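Local coordinates for arginyl-trna synthetase (Thermus thermophilus, PDB 1IQ0), which probably charges arginine tRNA with L-arginine at the expense of ATP, as expected of a monomeric class I aminoacyl-tRNA synthetase, at residues P471-A476 against D534-W539; A504-L509 against L567-S572; A273-A278 against D287-L292. One frame throughout, in Å; residues are numbered along the deposited sequence.

Interaction 1: residues P471-A476 against D534-W539; sequences PYVQYA and DLAASW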
loop_
_atom_site.group_PDB
_atom_site.type_symbol
_atom_site.label_atom_id
_atom_site.label_comp_id
_atom_site.label_asym_id
_atom_site.label_seq_id
_atom_site.Cartn_x
_atom_site.Cartn_y
_atom_site.Cartn_z
ATOM N N PRO A 471 -2.304 -9.147 -15.165
ATOM C CA PRO A 471 -3.179 -9.658 -16.230
ATOM C C PRO A 471 -3.577 -11.124 -15.992
ATOM O O PRO A 471 -4.685 -11.529 -16.332
ATOM C CB PRO A 471 -2.331 -9.468 -17.483
ATOM C CG PRO A 471 -1.578 -8.195 -17.163
ATOM C CD PRO A 471 -1.133 -8.453 -15.732
ATOM N N TYR A 472 -2.670 -11.907 -15.407
ATOM C CA TYR A 472 -2.941 -13.313 -15.090
ATOM C C TYR A 472 -4.152 -13.385 -14.162
ATOM O O TYR A 472 -5.106 -14.116 -14.432
ATOM C CB TYR A 472 -1.734 -13.949 -14.393
ATOM C CG TYR A 472 -1.936 -15.383 -13.924
ATOM C CD1 TYR A 472 -1.964 -16.449 -14.833
ATOM C CD2 TYR A 472 -2.075 -15.675 -12.568
ATOM C CE1 TYR A 472 -2.120 -17.760 -14.396
ATOM C CE2 TYR A 472 -2.231 -16.975 -12.122
ATOM C CZ TYR A 472 -2.253 -18.016 -13.034
ATOM O OH TYR A 472 -2.397 -19.308 -12.574
ATOM N N VAL A 473 -4.114 -12.618 -13.075
ATOM C CA VAL A 473 -5.220 -12.607 -12.124
ATOM C C VAL A 473 -6.477 -12.032 -12.778
ATOM O O VAL A 473 -7.590 -12.523 -12.548
ATOM C CB VAL A 473 -4.878 -11.776 -10.863
ATOM C CG1 VAL A 473 -6.028 -11.849 -9.859
ATOM C CG2 VAL A 473 -3.578 -12.288 -10.239
ATOM N N GLN A 474 -6.310 -10.994 -13.598
ATOM C CA GLN A 474 -7.460 -10.396 -14.270
ATOM C C GLN A 474 -8.132 -11.424 -15.187
ATOM O O GLN A 474 -9.358 -11.508 -15.246
ATOM C CB GLN A 474 -7.036 -9.174 -15.093
ATOM C CG GLN A 474 -6.582 -7.954 -14.280
ATOM C CD GLN A 474 -6.173 -6.790 -15.176
ATOM O OE1 GLN A 474 -5.366 -6.954 -16.093
ATOM N NE2 GLN A 474 -6.727 -5.611 -14.915
ATOM N N TYR A 475 -7.324 -12.212 -15.891
ATOM C CA TYR A 475 -7.851 -13.221 -16.806
ATOM C C TYR A 475 -8.653 -14.294 -16.062
ATOM O O TYR A 475 -9.687 -14.754 -16.544
ATOM C CB TYR A 475 -6.712 -13.880 -17.588
ATOM C CG TYR A 475 -7.209 -14.770 -18.702
ATOM C CD1 TYR A 475 -7.825 -14.225 -19.831
ATOM C CD2 TYR A 475 -7.109 -16.158 -18.609
ATOM C CE1 TYR A 475 -8.330 -15.041 -20.840
ATOM C CE2 TYR A 475 -7.614 -16.984 -19.613
ATOM C CZ TYR A 475 -8.223 -16.419 -20.724
ATOM O OH TYR A 475 -8.730 -17.229 -21.715
ATOM N N ALA A 476 -8.174 -14.692 -14.890
ATOM C CA ALA A 476 -8.873 -15.686 -14.088
ATOM C C ALA A 476 -10.237 -15.119 -13.693
ATOM O O ALA A 476 -11.234 -15.841 -13.658
ATOM C CB ALA A 476 -8.052 -16.032 -12.839
ATOM N N ASP A 534 -1.969 -17.100 -5.916
ATOM C CA ASP A 534 -2.299 -18.451 -5.484
ATOM C C ASP A 534 -3.758 -18.814 -5.773
ATOM O O ASP A 534 -4.049 -19.927 -6.205
ATOM C CB ASP A 534 -2.025 -18.620 -3.986
ATOM C CG ASP A 534 -0.550 -18.465 -3.634
ATOM O OD1 ASP A 534 0.306 -18.706 -4.510
ATOM O OD2 ASP A 534 -0.242 -18.125 -2.476
ATOM N N LEU A 535 -4.673 -17.880 -5.533
ATOM C CA LEU A 535 -6.081 -18.153 -5.768
ATOM C C LEU A 535 -6.352 -18.306 -7.263
ATOM O O LEU A 535 -7.116 -19.179 -7.677
ATOM C CB LEU A 535 -6.956 -17.040 -5.192
ATOM C CG LEU A 535 -8.464 -17.319 -5.299
ATOM C CD1 LEU A 535 -8.819 -18.618 -4.537
ATOM C CD2 LEU A 535 -9.237 -16.142 -4.736
ATOM N N ALA A 536 -5.719 -17.459 -8.068
ATOM C CA ALA A 536 -5.900 -17.528 -9.507
ATOM C C ALA A 536 -5.337 -18.852 -10.020
ATOM O O ALA A 536 -5.892 -19.453 -10.944
ATOM C CB ALA A 536 -5.208 -16.353 -10.182
ATOM N N ALA A 537 -4.247 -19.311 -9.412
ATOM C CA ALA A 537 -3.629 -20.578 -9.803
ATOM C C ALA A 537 -4.562 -21.733 -9.436
ATOM O O ALA A 537 -4.691 -22.707 -10.183
ATOM C CB ALA A 537 -2.276 -20.761 -9.098
ATOM N N SER A 538 -5.192 -21.619 -8.269
ATOM C CA SER A 538 -6.122 -22.635 -7.783
ATOM C C SER A 538 -7.352 -22.680 -8.694
ATOM O O SER A 538 -7.860 -23.751 -9.020
ATOM C CB SER A 538 -6.543 -22.305 -6.349
ATOM O OG SER A 538 -7.482 -23.242 -5.856
ATOM N N TRP A 539 -7.834 -21.510 -9.094
ATOM C CA TRP A 539 -8.983 -21.437 -9.985
ATOM C C TRP A 539 -8.651 -22.071 -11.342
ATOM O O TRP A 539 -9.445 -22.827 -11.888
ATOM C CB TRP A 539 -9.411 -19.982 -10.181
ATOM C CG TRP A 539 -10.235 -19.760 -11.405
ATOM C CD1 TRP A 539 -9.856 -19.091 -12.535
ATOM C CD2 TRP A 539 -11.562 -20.240 -11.649
ATOM N NE1 TRP A 539 -10.865 -19.123 -13.469
ATOM C CE2 TRP A 539 -11.924 -19.823 -12.952
ATOM C CE3 TRP A 539 -12.479 -20.981 -10.897
ATOM C CZ2 TRP A 539 -13.169 -20.126 -13.520
ATOM C CZ3 TRP A 539 -13.723 -21.284 -11.464
ATOM C CH2 TRP A 539 -14.051 -20.855 -12.763
#
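A536 and A476 set their methyl groups against each other, CB to CB at 3.9 Å, where two helices of the largely helical DALR anticodon-binding domain meet. The axes of segments 471-476 and 534-539 come within 9.3 Å and are inclined at 46°. Alanine suits both positions, since each CB points at the opposite helix: the small side chain of A536 lets its CA approach that of V473 to 5.6 Å, while the A476 methyl fits between A536 and W539.

The A536 methyl is also met by Y472, whose CE2 lies 3.6 Å from A536 CB. The tyrosine CG is anti to the backbone N (chi1 176°), and the ring beyond it extends to A536. A long flat side chain is apt here, since its apolar ring carbons pack on A536 while its hydroxyl, beside the backbone of A537, hydrogen-bonds to ND2 of N540 one turn beyond A536.

W539 closes the other end of the contact, its indole also packing on R479, A480 and I483 of helix 470-487 and on L573 of helix 562-583. Its pyrrole carbon CD1 rests 3.6 Å from A476 CB.

Interaction 2: residues A504-L509 against L567-S572; sequences ALALDL and LSLVQS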
loop_
_atom_site.group_PDB
_atom_site.type_symbol
_atom_site.label_atom_id
_atom_site.label_comp_id
_atom_site.label_asym_id
_atom_site.label_seq_id
_atom_site.Cartn_x
_atom_site.Cartn_y
_atom_site.Cartn_z
ATOM N N ALA A 504 -11.296 -28.326 -2.159
ATOM C CA ALA A 504 -9.969 -27.729 -2.257
ATOM C C ALA A 504 -10.039 -26.255 -2.659
ATOM O O ALA A 504 -9.339 -25.423 -2.094
ATOM C CB ALA A 504 -9.115 -28.511 -3.265
ATOM N N LEU A 505 -10.877 -25.931 -3.637
ATOM C CA LEU A 505 -11.008 -24.548 -4.080
ATOM C C LEU A 505 -11.662 -23.677 -3.007
ATOM O O LEU A 505 -11.223 -22.562 -2.750
ATOM C CB LEU A 505 -11.830 -24.467 -5.367
ATOM C CG LEU A 505 -12.103 -23.051 -5.892
ATOM C CD1 LEU A 505 -10.781 -22.303 -6.102
ATOM C CD2 LEU A 505 -12.871 -23.137 -7.196
ATOM N N ALA A 506 -12.722 -24.190 -2.391
ATOM C CA ALA A 506 -13.416 -23.453 -1.345
ATOM C C ALA A 506 -12.439 -23.099 -0.217
ATOM O O ALA A 506 -12.468 -21.991 0.317
ATOM C CB ALA A 506 -14.564 -24.292 -0.805
ATOM N N LEU A 507 -11.566 -24.046 0.128
ATOM C CA LEU A 507 -10.584 -23.837 1.184
ATOM C C LEU A 507 -9.631 -22.683 0.856
ATOM O O LEU A 507 -9.289 -21.887 1.738
ATOM C CB LEU A 507 -9.803 -25.124 1.430
ATOM C CG LEU A 507 -8.871 -25.223 2.639
ATOM C CD1 LEU A 507 -9.579 -24.792 3.924
ATOM C CD2 LEU A 507 -8.396 -26.676 2.744
ATOM N N ASP A 508 -9.198 -22.574 -0.399
ATOM C CA ASP A 508 -8.314 -21.464 -0.754
ATOM C C ASP A 508 -9.069 -20.151 -0.599
ATOM O O ASP A 508 -8.484 -19.125 -0.256
ATOM C CB ASP A 508 -7.793 -21.607 -2.179
ATOM C CG ASP A 508 -6.784 -22.722 -2.302
ATOM O OD1 ASP A 508 -6.051 -22.953 -1.317
ATOM O OD2 ASP A 508 -6.720 -23.358 -3.372
ATOM N N LEU A 509 -10.377 -20.192 -0.835
ATOM C CA LEU A 509 -11.207 -19.005 -0.692
ATOM C C LEU A 509 -11.313 -18.560 0.774
ATOM O O LEU A 509 -11.510 -17.376 1.054
ATOM C CB LEU A 509 -12.600 -19.272 -1.258
ATOM C CG LEU A 509 -12.702 -19.177 -2.783
ATOM C CD1 LEU A 509 -14.027 -19.763 -3.259
ATOM C CD2 LEU A 509 -12.574 -17.717 -3.200
ATOM N N LEU A 567 -21.676 -23.017 -9.626
ATOM C CA LEU A 567 -21.924 -21.636 -10.018
ATOM C C LEU A 567 -21.696 -20.699 -8.822
ATOM O O LEU A 567 -21.111 -19.628 -8.976
ATOM C CB LEU A 567 -23.348 -21.475 -10.564
ATOM C CG LEU A 567 -23.578 -21.968 -12.000
ATOM C CD1 LEU A 567 -25.061 -21.957 -12.326
ATOM C CD2 LEU A 567 -22.813 -21.080 -12.974
ATOM N N SER A 568 -22.149 -21.103 -7.636
ATOM C CA SER A 568 -21.964 -20.278 -6.438
ATOM C C SER A 568 -20.485 -20.206 -6.062
ATOM O O SER A 568 -20.001 -19.174 -5.600
ATOM C CB SER A 568 -22.769 -20.835 -5.261
ATOM O OG SER A 568 -24.160 -20.686 -5.484
ATOM N N LEU A 569 -19.766 -21.304 -6.268
ATOM C CA LEU A 569 -18.342 -21.331 -5.964
ATOM C C LEU A 569 -17.605 -20.443 -6.966
ATOM O O LEU A 569 -16.675 -19.718 -6.605
ATOM C CB LEU A 569 -17.814 -22.759 -6.048
ATOM C CG LEU A 569 -16.365 -22.998 -5.634
ATOM C CD1 LEU A 569 -16.149 -22.511 -4.201
ATOM C CD2 LEU A 569 -16.051 -24.489 -5.749
ATOM N N VAL A 570 -18.026 -20.508 -8.228
ATOM C CA VAL A 570 -17.424 -19.700 -9.279
ATOM C C VAL A 570 -17.695 -18.223 -8.986
ATOM O O VAL A 570 -16.829 -17.372 -9.170
ATOM C CB VAL A 570 -18.006 -20.074 -10.670
ATOM C CG1 VAL A 570 -17.640 -19.010 -11.701
ATOM C CG2 VAL A 570 -17.454 -21.441 -11.111
ATOM N N GLN A 571 -18.901 -17.932 -8.508
ATOM C CA GLN A 571 -19.285 -16.571 -8.182
ATOM C C GLN A 571 -18.449 -16.053 -7.015
ATOM O O GLN A 571 -17.964 -14.920 -7.041
ATOM C CB GLN A 571 -20.772 -16.503 -7.820
ATOM C CG GLN A 571 -21.225 -15.098 -7.439
ATOM C CD GLN A 571 -22.710 -15.017 -7.165
ATOM O OE1 GLN A 571 -23.225 -15.691 -6.273
ATOM N NE2 GLN A 571 -23.409 -14.191 -7.933
ATOM N N SER A 572 -18.289 -16.880 -5.989
ATOM C CA SER A 572 -17.492 -16.479 -4.836
ATOM C C SER A 572 -16.047 -16.191 -5.271
ATOM O O SER A 572 -15.416 -15.248 -4.787
ATOM C CB SER A 572 -17.513 -17.575 -3.767
ATOM O OG SER A 572 -16.581 -17.303 -2.736
#
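L569 reaches between L505 and L509 with its two methyl groups divided between them. Its CD2 meets L505 CD2 at 3.7 Å, and its CD1 meets L509 CD1 at 3.6 Å, the leucine side chains crossing obliquely in both pairs. L569 CD1 also lies 4.1 Å from A506 CB, where a small residue leaves room for the leucine beside the helix backbone. A forked side chain is well suited to this place, because it can touch residues on successive turns of the partner helix. L569 CG is anti to the backbone N (chi1 -174°), which puts it beside the carbonyl carbon, and the two methyls beyond it reach segment 504-509 although the CB itself does not point there.

One turn beyond L569, S572 OG lies 3.6 Å from L509 CD1. S572 is buried, and its hydroxyl hydrogen-bonds to the backbone O of A91. Serine thus gives a short side chain facing L509 that still links its helix to helix 84-92.

Neighbouring helices pack on these residues. L87, L88 and A91 of helix 84-92 touch A506, while Y542 of helix 525-544 touches both L505 and L569. D508, which does not touch segment 567-572, forms a salt bridge with R27 and a hydrogen bond with S538.

The axes of segments 504-509 and 567-572 approach to 10.7 Å at 30°, running roughly the same way, with leucine side chains filling the space between them beside A506 and S572, an arrangement typical of the apolar core of a helical bundle, here that of the DALR anticodon-binding domain.

Interaction 3: residues A273-A278 against D287-L292; sequences ALVMDA and DPFFVL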
loop_
_atom_site.group_PDB
_atom_site.type_symbol
_atom_site.label_atom_id
_atom_site.label_comp_id
_atom_site.label_asym_id
_atom_site.label_seq_id
_atom_site.Cartn_x
_atom_site.Cartn_y
_atom_site.Cartn_z
ATOM N N ALA A 273 24.123 25.509 18.914
ATOM C CA ALA A 273 23.088 24.756 18.211
ATOM C C ALA A 273 22.041 24.213 19.175
ATOM O O ALA A 273 22.341 23.961 20.340
ATOM C CB ALA A 273 23.720 23.602 17.432
ATOM N N LEU A 274 20.807 24.058 18.697
ATOM C CA LEU A 274 19.744 23.505 19.535
ATOM C C LEU A 274 19.709 22.025 19.203
ATOM O O LEU A 274 19.525 21.642 18.049
ATOM C CB LEU A 274 18.384 24.134 19.224
ATOM C CG LEU A 274 17.232 23.549 20.051
ATOM C CD1 LEU A 274 17.465 23.866 21.522
ATOM C CD2 LEU A 274 15.895 24.109 19.591
ATOM N N VAL A 275 19.888 21.193 20.216
ATOM C CA VAL A 275 19.914 19.762 19.993
ATOM C C VAL A 275 18.919 18.999 20.856
ATOM O O VAL A 275 18.500 19.466 21.918
ATOM C CB VAL A 275 21.340 19.221 20.246
ATOM C CG1 VAL A 275 21.738 19.468 21.688
ATOM C CG2 VAL A 275 21.408 17.751 19.916
ATOM N N MET A 276 18.543 17.819 20.375
ATOM C CA MET A 276 17.616 16.941 21.076
ATOM C C MET A 276 18.374 15.673 21.469
ATOM O O MET A 276 18.912 14.973 20.607
ATOM C CB MET A 276 16.444 16.556 20.167
ATOM C CG MET A 276 15.395 15.694 20.854
ATOM S SD MET A 276 14.157 15.035 19.723
ATOM C CE MET A 276 13.221 16.506 19.367
ATOM N N ASP A 277 18.424 15.385 22.765
ATOM C CA ASP A 277 19.106 14.187 23.250
ATOM C C ASP A 277 18.101 13.044 23.244
ATOM O O ASP A 277 17.211 12.983 24.094
ATOM C CB ASP A 277 19.636 14.419 24.672
ATOM C CG ASP A 277 20.333 13.191 25.255
ATOM O OD1 ASP A 277 20.636 13.207 26.465
ATOM O OD2 ASP A 277 20.578 12.219 24.509
ATOM N N ALA A 278 18.243 12.143 22.280
ATOM C CA ALA A 278 17.336 11.007 22.149
ATOM C C ALA A 278 17.727 9.782 22.983
ATOM O O ALA A 278 17.010 8.780 22.973
ATOM C CB ALA A 278 17.229 10.604 20.673
ATOM N N ASP A 287 26.087 8.705 19.070
ATOM C CA ASP A 287 25.770 10.107 19.308
ATOM C C ASP A 287 24.249 10.219 19.237
ATOM O O ASP A 287 23.663 10.173 18.155
ATOM C CB ASP A 287 26.418 10.993 18.243
ATOM C CG ASP A 287 26.428 12.458 18.634
ATOM O OD1 ASP A 287 25.338 13.028 18.847
ATOM O OD2 ASP A 287 27.529 13.040 18.733
ATOM N N PRO A 288 23.589 10.352 20.400
ATOM C CA PRO A 288 22.130 10.464 20.508
ATOM C C PRO A 288 21.609 11.883 20.319
ATOM O O PRO A 288 20.481 12.192 20.704
ATOM C CB PRO A 288 21.868 9.956 21.916
ATOM C CG PRO A 288 23.015 10.570 22.666
ATOM C CD PRO A 288 24.204 10.322 21.742
ATOM N N PHE A 289 22.426 12.742 19.723
ATOM C CA PHE A 289 22.033 14.124 19.518
ATOM C C PHE A 289 21.588 14.477 18.104
ATOM O O PHE A 289 22.390 14.486 17.170
ATOM C CB PHE A 289 23.175 15.052 19.938
ATOM C CG PHE A 289 23.444 15.048 21.415
ATOM C CD1 PHE A 289 23.911 13.904 22.047
ATOM C CD2 PHE A 289 23.220 16.189 22.178
ATOM C CE1 PHE A 289 24.148 13.896 23.420
ATOM C CE2 PHE A 289 23.452 16.191 23.550
ATOM C CZ PHE A 289 23.918 15.044 24.172
ATOM N N PHE A 290 20.294 14.752 17.957
ATOM C CA PHE A 290 19.723 15.162 16.679
ATOM C C PHE A 290 19.750 16.690 16.725
ATOM O O PHE A 290 19.305 17.292 17.708
ATOM C CB PHE A 290 18.265 14.705 16.548
ATOM C CG PHE A 290 18.096 13.239 16.261
ATOM C CD1 PHE A 290 18.380 12.724 14.997
ATOM C CD2 PHE A 290 17.633 12.373 17.250
ATOM C CE1 PHE A 290 18.201 11.367 14.719
ATOM C CE2 PHE A 290 17.451 11.017 16.985
ATOM C CZ PHE A 290 17.735 10.512 15.714
ATOM N N VAL A 291 20.277 17.323 15.685
ATOM C CA VAL A 291 20.321 18.778 15.667
ATOM C C VAL A 291 18.996 19.317 15.138
ATOM O O VAL A 291 18.519 18.871 14.100
ATOM C CB VAL A 291 21.463 19.298 14.773
ATOM C CG1 VAL A 291 21.477 20.823 14.783
ATOM C CG2 VAL A 291 22.795 18.749 15.263
ATOM N N LEU A 292 18.396 20.256 15.870
ATOM C CA LEU A 292 17.135 20.864 15.455
ATOM C C LEU A 292 17.468 22.195 14.780
ATOM O O LEU A 292 17.009 22.470 13.671
ATOM C CB LEU A 292 16.216 21.087 16.668
ATOM C CG LEU A 292 15.764 19.834 17.437
ATOM C CD1 LEU A 292 14.939 20.225 18.654
ATOM C CD2 LEU A 292 14.943 18.941 16.523
#
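M276 and F290 exchange two backbone hydrogen bonds: M276 N donates to F290 O at 2.8 Å, and F290 N returns a bond to M276 O at 3.0 Å. The first donor lies in the plane of its carbonyl, whereas the second is tilted 15° from it. Outside this pair, L292 N donates to L274 O at 2.8 Å and A278 N to P288 O at 2.7 Å. Proline has no N-H to donate, but its carbonyl still accepts. M276 O additionally receives a CA-H contact from F289.

These bonds join the antiparallel hairpin of strands 274-277 and 289-291 within the catalytic domain. M276 and F290 form a hydrogen-bonded pair, flanked by the non-hydrogen-bonded pairs V275-V291 and D277-F289. On the other edge of strand 274-277, V275 and D277 bond through their backbones to F263 and H261, making it the middle strand of a three-stranded sheet.

F289 N points away from strand 274-277 and is taken by D287 OD1 through its anti lone pair, in an Asx turn, although D287 is poorly ordered. D277 suits its place because its carboxylate can bond S279 OG through OD2 while lying over one face of the F289 ring, toward the rim, the planes 8° apart. Beta-branched V275 and aromatic F289 are both at home in strands; V275 CG1 lies in plane at the ring edge, 3.6 Å from F289 CD2.

The face bearing M276 and F290 packs on helix 361-370, and M276 also on helix 301-312. M276, bent at chi3 (-73°), brings its CE to 4.1 Å from L292 CD2, a flexible thioether fitting among A367, L370 and I306. Small enough to lie at the edge of the F290 ring, A278 CB lies 3.7 Å from F290 CE2.

Interaction 3 comes first along the chain, a short hairpin in the catalytic domain; interactions 1 and 2 follow within the DALR anticodon-binding domain. Those two have alternating segments, on helices 470-487, 500-509, 525-544 and 562-583 in turn, and their centres are 13 Å apart. They touch directly: S538 OG lies 2.6 Å from D508 OD2, a probable hydrogen bond, and W539 packs on V570. Both therefore belong to one continuous helical core. Interaction 3 lies on the opposite side of the chain's centre, its own centre 52 Å from that of interaction 1 and 57 Å from that of interaction 2, reflecting the separation of catalytic and anticodon-binding domains in this monomer.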